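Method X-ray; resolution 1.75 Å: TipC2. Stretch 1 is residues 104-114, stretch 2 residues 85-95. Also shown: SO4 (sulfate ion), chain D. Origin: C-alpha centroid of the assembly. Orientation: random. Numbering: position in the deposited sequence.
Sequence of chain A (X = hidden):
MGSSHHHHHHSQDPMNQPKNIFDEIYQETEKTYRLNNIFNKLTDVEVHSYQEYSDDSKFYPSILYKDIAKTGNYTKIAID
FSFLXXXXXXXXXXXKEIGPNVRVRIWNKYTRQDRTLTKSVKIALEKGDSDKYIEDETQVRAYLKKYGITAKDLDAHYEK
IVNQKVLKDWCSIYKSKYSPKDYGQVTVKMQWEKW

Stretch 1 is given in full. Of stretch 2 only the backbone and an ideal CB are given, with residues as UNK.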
# COMPACT_ATOMS: atom_id res chain seq x y z
N VAL A 104 -7.19 11.50 -4.16
CA VAL A 104 -6.85 10.32 -4.94
C VAL A 104 -6.27 9.27 -4.00
O VAL A 104 -5.62 9.58 -3.01
CB VAL A 104 -5.85 10.69 -6.06
CG1 VAL A 104 -4.47 11.04 -5.45
CG2 VAL A 104 -5.73 9.59 -7.07
N ARG A 105 -6.58 8.02 -4.28
CA ARG A 105 -6.07 6.90 -3.50
C ARG A 105 -5.33 6.01 -4.46
O ARG A 105 -5.92 5.54 -5.44
CB ARG A 105 -7.19 6.12 -2.84
CG ARG A 105 -8.33 6.94 -2.31
CD ARG A 105 -9.48 6.00 -1.94
NE ARG A 105 -9.36 5.41 -0.60
CZ ARG A 105 -8.64 4.33 -0.27
NH1 ARG A 105 -8.64 3.91 0.99
NH2 ARG A 105 -7.90 3.70 -1.17
N ILE A 106 -4.05 5.76 -4.21
CA ILE A 106 -3.32 4.85 -5.07
C ILE A 106 -3.10 3.57 -4.28
O ILE A 106 -2.59 3.60 -3.15
CB ILE A 106 -2.01 5.50 -5.58
CG1 ILE A 106 -2.40 6.65 -6.52
CG2 ILE A 106 -1.18 4.54 -6.37
CD1 ILE A 106 -1.22 7.53 -6.98
N TRP A 107 -3.51 2.46 -4.88
CA TRP A 107 -3.81 1.19 -4.24
C TRP A 107 -2.92 0.14 -4.87
O TRP A 107 -3.01 -0.10 -6.08
CB TRP A 107 -5.29 0.92 -4.54
CG TRP A 107 -5.95 -0.14 -3.92
CD1 TRP A 107 -6.09 -1.42 -4.39
CD2 TRP A 107 -6.72 -0.06 -2.74
NE1 TRP A 107 -6.89 -2.15 -3.56
CE2 TRP A 107 -7.29 -1.34 -2.53
CE3 TRP A 107 -7.01 0.96 -1.85
CZ2 TRP A 107 -8.11 -1.62 -1.44
CZ3 TRP A 107 -7.82 0.68 -0.76
CH2 TRP A 107 -8.36 -0.60 -0.57
N ASN A 108 -2.06 -0.50 -4.07
CA ASN A 108 -1.01 -1.33 -4.65
C ASN A 108 -1.06 -2.66 -3.93
O ASN A 108 -0.59 -2.76 -2.79
CB ASN A 108 0.35 -0.69 -4.49
CG ASN A 108 0.33 0.77 -4.94
OD1 ASN A 108 0.34 1.02 -6.15
ND2 ASN A 108 0.25 1.72 -3.98
N LYS A 109 -1.68 -3.64 -4.58
CA LYS A 109 -2.01 -4.89 -3.90
C LYS A 109 -1.13 -6.01 -4.45
O LYS A 109 -1.20 -6.30 -5.64
CB LYS A 109 -3.48 -5.22 -4.11
CG LYS A 109 -3.88 -6.51 -3.35
CD LYS A 109 -5.42 -6.60 -3.35
CE LYS A 109 -5.96 -7.97 -2.96
NZ LYS A 109 -7.50 -8.11 -3.06
N TYR A 110 -0.34 -6.64 -3.58
CA TYR A 110 0.49 -7.76 -3.98
C TYR A 110 -0.18 -9.05 -3.55
O TYR A 110 -0.33 -9.31 -2.34
CB TYR A 110 1.88 -7.64 -3.36
CG TYR A 110 2.69 -8.88 -3.62
CD1 TYR A 110 3.29 -9.07 -4.87
CD2 TYR A 110 2.85 -9.85 -2.63
CE1 TYR A 110 4.04 -10.20 -5.11
CE2 TYR A 110 3.61 -11.00 -2.85
CZ TYR A 110 4.21 -11.15 -4.11
OH TYR A 110 4.98 -12.26 -4.43
N THR A 111 -0.58 -9.88 -4.53
CA THR A 111 -1.30 -11.12 -4.27
C THR A 111 -0.27 -12.25 -4.24
O THR A 111 0.53 -12.39 -5.17
CB THR A 111 -2.40 -11.38 -5.30
OG1 THR A 111 -2.01 -10.94 -6.63
CG2 THR A 111 -3.64 -10.55 -4.88
N ARG A 112 -0.25 -12.99 -3.14
CA ARG A 112 0.76 -14.02 -2.91
C ARG A 112 0.66 -15.16 -3.91
O ARG A 112 1.68 -15.70 -4.35
CB ARG A 112 0.61 -14.59 -1.49
CG ARG A 112 1.15 -13.59 -0.44
CD ARG A 112 2.66 -13.81 -0.26
NE ARG A 112 2.97 -15.08 0.41
CZ ARG A 112 4.21 -15.50 0.65
NH1 ARG A 112 5.25 -14.76 0.22
NH2 ARG A 112 4.39 -16.67 1.35
N GLN A 113 -0.56 -15.57 -4.24
CA GLN A 113 -0.70 -16.82 -4.98
C GLN A 113 -0.26 -16.73 -6.44
O GLN A 113 0.03 -17.78 -7.03
CB GLN A 113 -2.13 -17.38 -4.91
CG GLN A 113 -2.58 -17.72 -3.43
CD GLN A 113 -1.52 -18.52 -2.68
OE1 GLN A 113 -1.10 -19.57 -3.14
NE2 GLN A 113 -1.04 -18.00 -1.57
N ASP A 114 -0.15 -15.53 -7.01
CA ASP A 114 0.28 -15.38 -8.40
C ASP A 114 1.44 -14.39 -8.47
O ASP A 114 1.80 -13.94 -9.59
CB ASP A 114 -0.89 -14.95 -9.29
CG ASP A 114 -1.52 -13.63 -8.83
OD1 ASP A 114 -1.00 -13.01 -7.88
OD2 ASP A 114 -2.53 -13.23 -9.45
N UNK A 85 -7.18 -15.25 4.11
CA UNK A 85 -8.17 -15.46 3.05
C UNK A 85 -7.53 -16.18 1.86
O UNK A 85 -6.32 -16.38 1.80
CB UNK A 85 -8.77 -14.13 2.60
N UNK A 86 -8.37 -16.57 0.89
CA UNK A 86 -7.86 -17.32 -0.26
C UNK A 86 -6.98 -16.45 -1.14
O UNK A 86 -5.99 -16.93 -1.70
CB UNK A 86 -9.02 -17.89 -1.08
N UNK A 87 -7.33 -15.18 -1.28
CA UNK A 87 -6.52 -14.24 -2.07
C UNK A 87 -5.62 -13.43 -1.14
O UNK A 87 -5.69 -12.18 -0.99
CB UNK A 87 -7.41 -13.31 -2.89
N UNK A 88 -4.72 -14.14 -0.46
CA UNK A 88 -3.98 -13.49 0.59
C UNK A 88 -2.94 -12.54 -0.01
O UNK A 88 -2.52 -12.72 -1.15
CB UNK A 88 -3.31 -14.53 1.49
N UNK A 89 -2.59 -11.49 0.73
CA UNK A 89 -1.96 -10.35 0.04
C UNK A 89 -1.40 -9.37 1.07
O UNK A 89 -1.73 -9.42 2.25
CB UNK A 89 -2.96 -9.64 -0.88
N UNK A 90 -0.54 -8.47 0.58
CA UNK A 90 -0.23 -7.21 1.27
C UNK A 90 -0.80 -6.11 0.41
O UNK A 90 -0.72 -6.17 -0.82
CB UNK A 90 1.27 -7.02 1.50
N UNK A 91 -1.35 -5.09 1.06
CA UNK A 91 -1.89 -3.93 0.34
C UNK A 91 -1.17 -2.71 0.87
O UNK A 91 -1.25 -2.43 2.08
CB UNK A 91 -3.41 -3.80 0.51
N UNK A 92 -0.46 -1.99 -0.00
CA UNK A 92 0.16 -0.71 0.33
C UNK A 92 -0.68 0.35 -0.36
O UNK A 92 -0.85 0.29 -1.57
CB UNK A 92 1.63 -0.65 -0.10
N UNK A 93 -1.21 1.32 0.38
CA UNK A 93 -1.96 2.36 -0.29
C UNK A 93 -1.68 3.71 0.34
O UNK A 93 -1.19 3.83 1.47
CB UNK A 93 -3.46 2.05 -0.25
N UNK A 94 -1.97 4.75 -0.43
CA UNK A 94 -1.79 6.08 0.09
C UNK A 94 -2.78 7.00 -0.58
O UNK A 94 -3.36 6.67 -1.63
CB UNK A 94 -0.35 6.57 -0.12
N UNK A 95 -3.01 8.13 0.06
CA UNK A 95 -4.03 9.09 -0.35
C UNK A 95 -3.47 10.50 -0.28
O UNK A 95 -2.66 10.82 0.59
CB UNK A 95 -5.28 8.97 0.52
S SO4 D . 1.28 -18.44 1.33
O1 SO4 D . 0.99 -17.18 0.68
O2 SO4 D . 1.85 -19.38 0.40
O3 SO4 D . 0.04 -18.93 1.91
O4 SO4 D . 2.28 -18.22 2.31

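Positions 85 and 86 lie in a loop with nothing of stretch 1 within 5.5 Å of either ideal CB, so the contact sets few terms and polar residues of many kinds would do. They are Asn85 and Lys86.

At 87 the CB points sideways, 5.1 Å from Thr111 CG2 and 5.2 Å from Lys109 NZ. A short polar chain could reach both a methyl and an ammonium group. The residue is Asn87: its OD1 lies 3.3 Å from Thr111 CG2, and one water accepts from Lys109 NZ (3.0 Å) and, weakly, from Asn87 ND2 (2.9 Å).

Position 88 accepts Arg112 N on its carbonyl O at 3.0 Å, closing the ladder beyond the strand. Its CB stands 5.2 Å from Gln113 NE2, a donor, and the sulfate is also near, so a side chain carrying both an acceptor and a donor suits; Asn fits, and Gln perhaps, whereas a Ser or Thr hydroxyl would stop short of both. Asn88 uses both ends of its amide: OD1 takes a hydrogen bond from Gln113 NE2 (2.9 Å), while ND2 gives one to sulfate O1 (2.7 Å), the oxygen that Arg112 NE also holds at 2.9 Å.

From 89 the chain is an antiparallel strand, and side chains alternate between two faces. The CB of 89 is tight, 3.0 Å from Tyr110 O, on the face of Lys109 and Thr111. A slim polar residue such as Ser, Thr, Asn or Asp fits. Asn89 packs its ND2 3.4 Å from Lys109 CE and turns that same atom back to its own stretch, donating to Asn87 O at 2.8 Å.

Position 90 pairs with Tyr110 through two backbone hydrogen bonds. An aromatic ring beside it invites Val, Ile, Leu or Met. Ile90 brings CD1 to 3.8 Å from Tyr110 CD2, with chi2 between wells at 126°.

Position 91 looks along the Lys109 stem toward the Trp107 indole; Leu, Ile or Met would suit. Leu91 lays CD1 over the five-membered ring, 3.6 Å from its centroid, and CD2 3.6 Å from Trp107 CZ2.

At 92, on the face of Asn108, many beta-formers would serve. Ile92 contributes chiefly backbone: its O receives both Asn108 N (2.9 Å) and Asn108 ND2 (3.0 Å).

The CB of 93 is 4.0 Å from Trp107 CE3, with the Arg105 guanidinium farther along; an aromatic or long aliphatic residue could span both. Tyr93 sets its ring obliquely to the Trp107 six-membered ring, centroids 5.3 Å apart, with CE2 3.5 Å from Arg105 NH1.

Position 94 shares a face with Ile106 and Asn108, favouring a large apolar residue. Phe94 presents a ring face to Ile106, whose CB is 4.0 Å from the ring centroid.

At 95 the CB faces the side of Arg105, whose charge calls for Glu or Asp. Glu95 makes a salt bridge, OE2 to Arg105 NE at 2.6 Å, although the placement of OE2 is less certain.

Stretch 2 85-95: NKNNNILIYFE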
# COMPACT_ATOMS: atom_id res chain seq x y z
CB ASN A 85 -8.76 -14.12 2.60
CG ASN A 85 -7.70 -13.16 2.10
OD1 ASN A 85 -6.56 -13.16 2.59
ND2 ASN A 85 -8.07 -12.32 1.13
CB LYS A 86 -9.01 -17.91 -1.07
CG LYS A 86 -9.70 -19.06 -0.38
CD LYS A 86 -10.88 -19.55 -1.25
CE LYS A 86 -11.62 -20.68 -0.56
NZ LYS A 86 -12.83 -21.07 -1.34
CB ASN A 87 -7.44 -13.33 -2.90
CG ASN A 87 -6.69 -12.66 -4.04
OD1 ASN A 87 -5.64 -13.14 -4.48
ND2 ASN A 87 -7.20 -11.52 -4.50
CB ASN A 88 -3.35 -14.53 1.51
CG ASN A 88 -2.39 -15.47 0.76
OD1 ASN A 88 -2.67 -15.96 -0.34
ND2 ASN A 88 -1.25 -15.77 1.40
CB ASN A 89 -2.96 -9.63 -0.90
CG ASN A 89 -4.10 -8.90 -0.14
OD1 ASN A 89 -3.91 -7.77 0.31
ND2 ASN A 89 -5.28 -9.57 -0.00
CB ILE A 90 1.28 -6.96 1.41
CG1 ILE A 90 2.03 -8.14 1.89
CG2 ILE A 90 1.56 -5.69 2.16
CD1 ILE A 90 3.12 -8.35 0.87
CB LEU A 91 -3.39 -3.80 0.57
CG LEU A 91 -3.91 -2.42 0.13
CD1 LEU A 91 -3.92 -2.33 -1.43
CD2 LEU A 91 -5.30 -2.24 0.68
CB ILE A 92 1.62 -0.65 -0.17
CG1 ILE A 92 2.46 -1.75 0.51
CG2 ILE A 92 2.20 0.80 0.01
CD1 ILE A 92 3.78 -2.02 -0.27
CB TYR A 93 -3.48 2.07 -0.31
CG TYR A 93 -4.21 2.14 1.01
CD1 TYR A 93 -4.24 1.04 1.87
CD2 TYR A 93 -4.91 3.30 1.37
CE1 TYR A 93 -4.94 1.11 3.09
CE2 TYR A 93 -5.59 3.38 2.56
CZ TYR A 93 -5.61 2.29 3.43
OH TYR A 93 -6.33 2.37 4.63
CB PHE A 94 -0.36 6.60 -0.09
CG PHE A 94 0.10 6.69 -1.56
CD1 PHE A 94 0.69 5.59 -2.19
CD2 PHE A 94 -0.01 7.89 -2.26
CE1 PHE A 94 1.15 5.68 -3.51
CE2 PHE A 94 0.44 7.98 -3.58
CZ PHE A 94 1.05 6.88 -4.20
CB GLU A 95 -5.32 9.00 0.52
CG GLU A 95 -5.94 7.58 0.64
CD GLU A 95 -7.31 7.59 1.33
OE1 GLU A 95 -7.72 8.64 1.88
OE2 GLU A 95 -7.99 6.53 1.33
O HOH W 1 -3.12 -14.39 -3.36
O HOH W 2 -7.02 -9.01 -5.88
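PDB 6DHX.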